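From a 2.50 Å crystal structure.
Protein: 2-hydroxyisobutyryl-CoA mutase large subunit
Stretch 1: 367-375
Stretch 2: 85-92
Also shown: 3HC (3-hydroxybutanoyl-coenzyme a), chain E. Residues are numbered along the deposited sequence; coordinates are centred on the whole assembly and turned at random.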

# COMPACT_ATOMS: atom_id res chain seq x y z
N SER A 367 -7.97 -0.81 -3.53
CA SER A 367 -9.30 -0.25 -3.83
C SER A 367 -9.94 -1.03 -5.02
O SER A 367 -11.12 -1.33 -4.98
CB SER A 367 -9.19 1.22 -4.21
OG SER A 367 -9.33 2.11 -3.12
N ALA A 368 -9.15 -1.37 -6.04
CA ALA A 368 -9.63 -2.12 -7.21
C ALA A 368 -10.08 -3.54 -6.84
O ALA A 368 -11.12 -4.01 -7.34
CB ALA A 368 -8.54 -2.17 -8.27
N VAL A 369 -9.32 -4.20 -5.95
CA VAL A 369 -9.55 -5.57 -5.45
C VAL A 369 -10.79 -5.58 -4.55
O VAL A 369 -11.65 -6.46 -4.68
CB VAL A 369 -8.26 -6.08 -4.73
CG1 VAL A 369 -8.50 -7.41 -4.02
CG2 VAL A 369 -7.11 -6.21 -5.72
N LEU A 370 -10.91 -4.59 -3.64
CA LEU A 370 -12.04 -4.44 -2.73
C LEU A 370 -13.27 -4.02 -3.54
O LEU A 370 -14.40 -4.34 -3.15
CB LEU A 370 -11.71 -3.41 -1.62
CG LEU A 370 -10.56 -3.73 -0.65
CD1 LEU A 370 -10.57 -2.77 0.50
CD2 LEU A 370 -10.60 -5.19 -0.12
N GLY A 371 -13.03 -3.35 -4.67
CA GLY A 371 -14.01 -2.91 -5.65
C GLY A 371 -14.49 -4.00 -6.60
O GLY A 371 -15.49 -3.80 -7.31
N GLY A 372 -13.81 -5.16 -6.62
CA GLY A 372 -14.22 -6.32 -7.40
C GLY A 372 -13.87 -6.30 -8.89
O GLY A 372 -14.62 -6.85 -9.70
N ALA A 373 -12.70 -5.72 -9.24
CA ALA A 373 -12.18 -5.64 -10.62
C ALA A 373 -11.85 -7.06 -11.15
O ALA A 373 -11.50 -7.95 -10.36
CB ALA A 373 -10.95 -4.75 -10.65
N GLN A 374 -12.01 -7.26 -12.47
CA GLN A 374 -11.80 -8.55 -13.16
C GLN A 374 -10.40 -8.64 -13.71
O GLN A 374 -9.89 -9.75 -13.97
CB GLN A 374 -12.78 -8.71 -14.34
CG GLN A 374 -14.15 -9.20 -13.95
CD GLN A 374 -14.85 -8.33 -12.94
OE1 GLN A 374 -15.32 -7.24 -13.23
NE2 GLN A 374 -14.87 -8.79 -11.70
N SER A 375 -9.82 -7.47 -13.95
CA SER A 375 -8.51 -7.28 -14.53
C SER A 375 -7.91 -6.00 -13.95
O SER A 375 -8.63 -5.03 -13.67
CB SER A 375 -8.64 -7.21 -16.05
OG SER A 375 -7.39 -7.13 -16.72
N1A 3HC E . -15.38 -18.39 -11.16
C2A 3HC E . -15.56 -19.13 -12.43
N3A 3HC E . -15.03 -18.39 -13.58
C4A 3HC E . -14.44 -17.18 -13.44
C5A 3HC E . -14.33 -16.58 -12.24
C6A 3HC E . -14.81 -17.17 -11.12
N6A 3HC E . -14.67 -16.53 -9.97
N7A 3HC E . -13.70 -15.41 -12.43
C8A 3HC E . -13.43 -15.30 -13.73
N9A 3HC E . -13.91 -16.37 -14.35
C1B 3HC E . -13.86 -16.72 -15.81
C2B 3HC E . -14.66 -15.76 -16.66
O2B 3HC E . -16.03 -16.14 -16.76
C3B 3HC E . -13.94 -15.86 -18.00
O3B 3HC E . -14.39 -17.03 -18.73
P3B 3HC E . -14.75 -17.01 -20.31
O7A 3HC E . -13.47 -16.60 -20.94
O8A 3HC E . -15.14 -18.42 -20.55
O9A 3HC E . -15.85 -16.02 -20.37
C4B 3HC E . -12.49 -16.08 -17.61
O4B 3HC E . -12.49 -16.63 -16.26
C5B 3HC E . -11.69 -14.77 -17.69
O5B 3HC E . -12.06 -13.89 -16.60
P1A 3HC E . -12.76 -12.43 -16.80
O1A 3HC E . -13.51 -12.36 -18.09
O2A 3HC E . -13.46 -12.09 -15.56
O3A 3HC E . -11.37 -11.55 -16.83
P2A 3HC E . -10.56 -11.01 -18.13
O4A 3HC E . -9.35 -10.33 -17.66
O5A 3HC E . -10.42 -12.07 -19.16
O6A 3HC E . -11.60 -9.96 -18.69
CBP 3HC E . -12.59 -7.79 -19.11
CCP 3HC E . -11.91 -8.70 -18.07
CDP 3HC E . -13.95 -8.42 -19.42
CEP 3HC E . -12.85 -6.41 -18.48
CAP 3HC E . -11.74 -7.68 -20.41
OAP 3HC E . -12.38 -6.94 -21.48
C9P 3HC E . -10.25 -7.28 -20.24
O9P 3HC E . -9.38 -8.12 -20.03
N8P 3HC E . -9.96 -5.98 -20.43
C7P 3HC E . -8.57 -5.49 -20.36
C6P 3HC E . -8.49 -4.06 -20.86
C5P 3HC E . -7.09 -3.47 -20.71
O5P 3HC E . -6.17 -4.07 -20.14
N4P 3HC E . -6.97 -2.25 -21.25
C3P 3HC E . -5.73 -1.49 -21.20
C2P 3HC E . -6.08 -0.03 -21.33
S1P 3HC E . -4.61 1.03 -21.19
C1 3HC E . -5.45 2.60 -21.45
O1 3HC E . -6.33 2.78 -22.29
C2 3HC E . -5.07 3.74 -20.49
C3 3HC E . -3.74 4.40 -20.85
O3 3HC E . -2.71 3.41 -20.87
C4 3HC E . -3.82 5.11 -22.21
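Stretch 2 85-92: GPYPTMYR

Stretch 2 lies on the end of a helix. Stretch 1 begins in a helix that started earlier in the chain, and Gly-372 is the first residue after it to leave helical geometry, with a positive phi, in a Schellman motif: Ala-373 N bonds back to Ala-368 O at 3.0 Å, and Gly-372 N makes a weak bond to Val-369 O at 3.2 Å. Stretch 2, whose touching residues are at least 277 positions away in sequence, approaches this turn as an irregular chain with no strand pairing, so the contact depends mainly on side chains reaching the turn and the residues beyond it.

The backbones come nearest at the start, where the CA of Gly-85 is 5.7 Å from the CA of Gly-372. Gly-85 adopts phi 140° and psi 149°, angles that jam a CB against the preceding carbonyl; a CB here would also be crowded by the SD of Met-90. Pro-86 follows with its CA-to-CB bond toward stretch 1. Its compact ring packs beside the amide of Gln-374, with CG 3.3 Å from Gln-374 NE2. That amide is held in a bent side chain (chi1 m, chi2 p) by a hydrogen bond from NE2 to Gly-372 O at 2.8 Å.

Tyr-87 starts out sideways, but its long side chain brings OH to within 3.8 Å of Gln-374 CG. The same OH is 2.6 Å from O2A of the coenzyme A ligand, and Gln-374 CG is 3.4 Å from that O2A, so both stretches meet the ligand's phosphate here. Pro-88 and Thr-89 are out of reach of stretch 1; Thr-89 instead places CG2 3.3 Å from N1A of the ligand's adenine.

Met-90, at phi 39° and psi -128°, turns back toward stretch 1. Its flexible, unbranched chain, with all three chi angles m, folds so that CE rests 3.6 Å from Gly-372 O and 3.9 Å from Gln-374 NE2. Its backbone faces the ligand as well, with Met-90 O 2.9 Å from N6A.

Tyr-91 makes the largest contact. Its ring extends to the helix end, where CE2 lies 3.8 Å from Val-369 CG1 and 3.3 Å from Val-369 O, which sits at the ring edge. Beyond the ring, OH donates a hydrogen bond to Ala-373 O at 2.6 Å. Tyrosine suits this place because it joins an apolar ring, in contact with Val-369, to a polar tip that satisfies a buried carbonyl past the turn. Arg-92 leaves the contact, its backbone N bonded to Thr-89 O at 3.1 Å.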

# COMPACT_ATOMS: atom_id res chain seq x y z
N GLY A 85 -20.31 -7.95 -6.52
CA GLY A 85 -19.44 -8.60 -7.48
C GLY A 85 -20.20 -9.30 -8.58
O GLY A 85 -21.33 -9.77 -8.35
N PRO A 86 -19.62 -9.37 -9.80
CA PRO A 86 -20.34 -10.03 -10.92
C PRO A 86 -20.38 -11.57 -10.84
O PRO A 86 -21.22 -12.19 -11.50
CB PRO A 86 -19.57 -9.54 -12.15
CG PRO A 86 -18.17 -9.36 -11.66
CD PRO A 86 -18.30 -8.85 -10.24
N TYR A 87 -19.46 -12.18 -10.06
CA TYR A 87 -19.36 -13.63 -9.89
C TYR A 87 -19.65 -14.04 -8.44
O TYR A 87 -19.33 -13.29 -7.51
CB TYR A 87 -17.98 -14.15 -10.37
CG TYR A 87 -17.48 -13.60 -11.69
CD1 TYR A 87 -18.29 -13.57 -12.82
CD2 TYR A 87 -16.16 -13.15 -11.83
CE1 TYR A 87 -17.84 -13.04 -14.03
CE2 TYR A 87 -15.68 -12.66 -13.05
CZ TYR A 87 -16.53 -12.61 -14.15
OH TYR A 87 -16.05 -12.12 -15.34
N PRO A 88 -20.27 -15.21 -8.19
CA PRO A 88 -20.59 -15.58 -6.79
C PRO A 88 -19.41 -16.08 -5.97
O PRO A 88 -19.55 -16.26 -4.77
CB PRO A 88 -21.63 -16.69 -6.97
CG PRO A 88 -21.24 -17.34 -8.25
CD PRO A 88 -20.78 -16.23 -9.14
N THR A 89 -18.27 -16.37 -6.62
CA THR A 89 -17.08 -16.98 -6.02
C THR A 89 -15.87 -16.08 -6.04
O THR A 89 -14.93 -16.27 -5.24
CB THR A 89 -16.84 -18.36 -6.67
OG1 THR A 89 -15.68 -18.95 -6.17
CG2 THR A 89 -16.86 -18.31 -8.16
N MET A 90 -15.89 -15.07 -6.95
CA MET A 90 -14.85 -14.08 -7.16
C MET A 90 -13.43 -14.63 -7.04
O MET A 90 -13.13 -15.65 -7.67
CB MET A 90 -15.09 -12.83 -6.31
CG MET A 90 -16.36 -12.07 -6.68
SD MET A 90 -16.31 -11.22 -8.27
CE MET A 90 -15.07 -10.02 -7.98
N TYR A 91 -12.58 -14.00 -6.23
CA TYR A 91 -11.17 -14.35 -6.04
C TYR A 91 -10.87 -15.63 -5.26
O TYR A 91 -9.71 -16.03 -5.20
CB TYR A 91 -10.34 -13.17 -5.51
CG TYR A 91 -10.69 -11.82 -6.11
CD1 TYR A 91 -10.83 -11.67 -7.49
CD2 TYR A 91 -10.87 -10.70 -5.30
CE1 TYR A 91 -11.13 -10.43 -8.05
CE2 TYR A 91 -11.18 -9.46 -5.84
CZ TYR A 91 -11.30 -9.32 -7.22
OH TYR A 91 -11.55 -8.08 -7.75
N ARG A 92 -11.88 -16.29 -4.68
CA ARG A 92 -11.64 -17.55 -3.96
C ARG A 92 -11.50 -18.68 -5.01
O ARG A 92 -11.00 -19.78 -4.70
CB ARG A 92 -12.81 -17.89 -3.02
CG ARG A 92 -13.13 -16.82 -2.00
CD ARG A 92 -14.48 -17.09 -1.39
NE ARG A 92 -14.24 -17.60 -0.06
CZ ARG A 92 -14.58 -18.79 0.38
NH1 ARG A 92 -15.23 -19.63 -0.42
NH2 ARG A 92 -14.28 -19.16 1.61